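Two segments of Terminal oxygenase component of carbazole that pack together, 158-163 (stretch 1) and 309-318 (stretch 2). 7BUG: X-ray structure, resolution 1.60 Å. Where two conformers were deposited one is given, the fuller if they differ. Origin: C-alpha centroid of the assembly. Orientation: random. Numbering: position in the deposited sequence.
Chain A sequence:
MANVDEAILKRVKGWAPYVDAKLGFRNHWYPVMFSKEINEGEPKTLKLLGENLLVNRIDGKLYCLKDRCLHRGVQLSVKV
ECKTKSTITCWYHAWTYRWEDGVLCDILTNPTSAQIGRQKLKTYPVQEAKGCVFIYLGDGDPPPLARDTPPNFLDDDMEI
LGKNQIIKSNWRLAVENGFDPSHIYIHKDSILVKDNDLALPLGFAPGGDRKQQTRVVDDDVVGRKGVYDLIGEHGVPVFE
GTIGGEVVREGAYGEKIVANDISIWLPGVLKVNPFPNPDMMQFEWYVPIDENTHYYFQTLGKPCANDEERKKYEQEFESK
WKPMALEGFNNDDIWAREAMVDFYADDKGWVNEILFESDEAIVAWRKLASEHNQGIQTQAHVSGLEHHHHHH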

# COMPACT_ATOMS: atom_id res chain seq x y z
N MET A 158 15.98 -36.89 -22.81
CA MET A 158 16.27 -35.50 -22.38
C MET A 158 16.31 -35.41 -20.85
O MET A 158 15.33 -35.77 -20.18
CB MET A 158 15.20 -34.56 -22.95
CG MET A 158 15.51 -33.10 -22.67
SD MET A 158 16.87 -32.47 -23.66
CE MET A 158 16.23 -32.57 -25.33
N GLU A 159 17.48 -35.08 -20.30
CA GLU A 159 17.67 -34.86 -18.85
C GLU A 159 17.47 -33.37 -18.58
O GLU A 159 18.09 -32.52 -19.29
CB GLU A 159 19.02 -35.38 -18.36
CG GLU A 159 19.09 -36.90 -18.38
CD GLU A 159 17.99 -37.60 -17.59
OE1 GLU A 159 17.71 -37.20 -16.43
OE2 GLU A 159 17.44 -38.61 -18.13
N ILE A 160 16.58 -33.11 -17.65
CA ILE A 160 16.19 -31.73 -17.28
C ILE A 160 16.72 -31.42 -15.89
O ILE A 160 16.50 -32.19 -14.95
CB ILE A 160 14.67 -31.59 -17.37
CG1 ILE A 160 14.15 -31.71 -18.80
CG2 ILE A 160 14.25 -30.30 -16.69
CD1 ILE A 160 14.68 -30.71 -19.80
N LEU A 161 17.36 -30.27 -15.77
CA LEU A 161 17.83 -29.76 -14.48
C LEU A 161 17.44 -28.28 -14.44
O LEU A 161 17.46 -27.64 -15.50
CB LEU A 161 19.34 -29.97 -14.39
CG LEU A 161 19.78 -31.43 -14.27
CD1 LEU A 161 21.29 -31.53 -14.50
CD2 LEU A 161 19.39 -31.96 -12.93
N GLY A 162 17.19 -27.73 -13.27
CA GLY A 162 16.72 -26.34 -13.30
C GLY A 162 16.85 -25.58 -12.01
O GLY A 162 17.44 -26.04 -11.00
N LYS A 163 16.22 -24.42 -12.05
CA LYS A 163 16.14 -23.48 -10.93
C LYS A 163 14.80 -22.74 -11.02
O LYS A 163 14.36 -22.48 -12.15
CB LYS A 163 17.30 -22.49 -11.07
CG LYS A 163 17.40 -21.54 -9.92
CD LYS A 163 18.45 -20.52 -10.14
CE LYS A 163 18.31 -19.47 -9.06
NZ LYS A 163 19.16 -18.33 -9.41
N GLU A 309 26.29 -40.59 -18.19
CA GLU A 309 26.06 -39.30 -18.89
C GLU A 309 25.18 -38.38 -18.01
O GLU A 309 25.48 -37.13 -17.92
CB GLU A 309 25.42 -39.52 -20.27
CG GLU A 309 26.41 -40.01 -21.32
CD GLU A 309 25.87 -40.22 -22.73
OE1 GLU A 309 24.76 -39.73 -23.04
OE2 GLU A 309 26.57 -40.91 -23.54
N ARG A 310 24.16 -38.93 -17.36
CA ARG A 310 23.27 -38.10 -16.49
C ARG A 310 24.13 -37.52 -15.36
O ARG A 310 23.95 -36.34 -15.01
CB ARG A 310 22.08 -38.90 -15.96
CG ARG A 310 21.28 -38.18 -14.88
CD ARG A 310 20.10 -39.00 -14.40
NE ARG A 310 20.51 -40.19 -13.64
CZ ARG A 310 21.02 -40.19 -12.40
NH1 ARG A 310 21.21 -39.06 -11.74
NH2 ARG A 310 21.35 -41.33 -11.83
N LYS A 311 25.02 -38.32 -14.77
CA LYS A 311 25.84 -37.88 -13.60
C LYS A 311 26.82 -36.77 -14.03
O LYS A 311 26.97 -35.79 -13.28
CB LYS A 311 26.62 -39.05 -12.98
CG LYS A 311 25.80 -39.94 -12.05
CD LYS A 311 25.35 -39.23 -10.77
CE LYS A 311 24.25 -39.98 -10.03
NZ LYS A 311 23.72 -39.20 -8.88
N LYS A 312 27.44 -36.95 -15.20
CA LYS A 312 28.39 -36.00 -15.82
C LYS A 312 27.66 -34.68 -16.11
O LYS A 312 28.19 -33.59 -15.84
CB LYS A 312 28.96 -36.62 -17.09
CG LYS A 312 29.84 -35.71 -17.93
CD LYS A 312 31.02 -36.42 -18.58
CE LYS A 312 32.01 -35.45 -19.18
NZ LYS A 312 31.39 -34.67 -20.28
N TYR A 313 26.43 -34.77 -16.61
CA TYR A 313 25.60 -33.56 -16.86
C TYR A 313 25.27 -32.89 -15.51
O TYR A 313 25.44 -31.65 -15.40
CB TYR A 313 24.37 -33.96 -17.68
CG TYR A 313 23.41 -32.82 -17.88
CD1 TYR A 313 23.87 -31.61 -18.36
CD2 TYR A 313 22.04 -32.99 -17.66
CE1 TYR A 313 23.01 -30.55 -18.55
CE2 TYR A 313 21.17 -31.93 -17.85
CZ TYR A 313 21.66 -30.73 -18.34
OH TYR A 313 20.83 -29.67 -18.57
N GLU A 314 24.81 -33.62 -14.50
CA GLU A 314 24.48 -33.05 -13.17
C GLU A 314 25.68 -32.30 -12.59
O GLU A 314 25.50 -31.25 -11.97
CB GLU A 314 24.03 -34.12 -12.18
CG GLU A 314 22.72 -34.80 -12.58
CD GLU A 314 22.21 -35.89 -11.63
OE1 GLU A 314 22.99 -36.41 -10.80
OE2 GLU A 314 21.02 -36.21 -11.74
N GLN A 315 26.88 -32.85 -12.77
CA GLN A 315 28.11 -32.25 -12.20
C GLN A 315 28.43 -30.96 -12.95
O GLN A 315 28.71 -29.97 -12.26
CB GLN A 315 29.23 -33.30 -12.19
CG GLN A 315 29.03 -34.27 -11.03
CD GLN A 315 29.71 -35.60 -11.24
OE1 GLN A 315 30.64 -35.73 -12.04
NE2 GLN A 315 29.24 -36.61 -10.51
N GLU A 316 28.32 -30.95 -14.28
CA GLU A 316 28.57 -29.72 -15.08
C GLU A 316 27.48 -28.69 -14.76
O GLU A 316 27.77 -27.48 -14.77
CB GLU A 316 28.57 -29.96 -16.59
CG GLU A 316 29.71 -30.79 -17.16
CD GLU A 316 29.69 -30.90 -18.68
OE1 GLU A 316 29.20 -29.96 -19.35
OE2 GLU A 316 30.16 -31.93 -19.19
N PHE A 317 26.21 -29.13 -14.62
CA PHE A 317 25.12 -28.17 -14.27
C PHE A 317 25.48 -27.43 -12.98
O PHE A 317 25.41 -26.15 -12.95
CB PHE A 317 23.76 -28.87 -14.20
CG PHE A 317 22.62 -27.97 -13.80
CD1 PHE A 317 21.94 -27.22 -14.75
CD2 PHE A 317 22.20 -27.90 -12.50
CE1 PHE A 317 20.86 -26.43 -14.37
CE2 PHE A 317 21.13 -27.11 -12.11
CZ PHE A 317 20.45 -26.40 -13.07
N GLU A 318 25.84 -28.16 -11.93
CA GLU A 318 26.05 -27.57 -10.58
C GLU A 318 27.29 -26.68 -10.61
O GLU A 318 27.30 -25.62 -9.95
CB GLU A 318 26.14 -28.65 -9.49
CG GLU A 318 24.78 -29.17 -9.05
CD GLU A 318 23.77 -28.17 -8.49
OE1 GLU A 318 24.18 -27.14 -7.90
OE2 GLU A 318 22.55 -28.42 -8.64

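The strand 158-163 runs alongside the helix 309-318 with their N-to-C directions 20° apart and their axes 9.8 Å apart at closest approach. No hydrogen bond crosses between them, so the contact rests on van der Waals packing, mostly of side chains, and its centre is Leu161. Strand alternation turns the CA-to-CB bonds of Glu159 and Leu161 toward the helix and that of Ile160 away. On the helix, Tyr313 and Phe317, four residues apart and so about one turn, both point toward the strand.

Leu161 adopts the m, t rotamer, which carries CD1 in among the side chains of the helix. Leu161 CD1 lies 3.4 Å from CE2 of Tyr313 and 3.8 Å from that ring's centroid, over its face, while also packing 3.6 Å from CB of Phe317. Leu161 CB sits almost squarely above the Phe317 ring, 3.7 Å from the centroid and 6° off the normal. A flexible aliphatic chain suits this place: CB covers one aromatic face and CD1 the other. Both aromatics have chi1 near t, which sends their rings out from the helix to the strand. Phe317 reaches far enough for its CZ to come within 3.5 Å of the backbone N of Gly162.

Tyr313 also borders the carbonyl of Glu159, with Tyr313 CE2 3.5 Å from Glu159 O, and its hydroxyl is hydrogen-bonded elsewhere in the structure, so a polar tip is accommodated on a buried ring. Glu159 itself, m at both chi1 and chi2, folds back so that OE1 lies 3.6 Å from CD of Arg310, against the aliphatic part of that side chain. The Arg310 guanidinium is engaged within the helix instead: with chi3 at p, Arg310 NH1 forms a salt bridge to OE2 of Glu314 at 2.9 Å. The extended chi2 of Glu314 helps its carboxylate reach this partner, while Glu314 CG lies 4.1 Å from CD1 of Leu161.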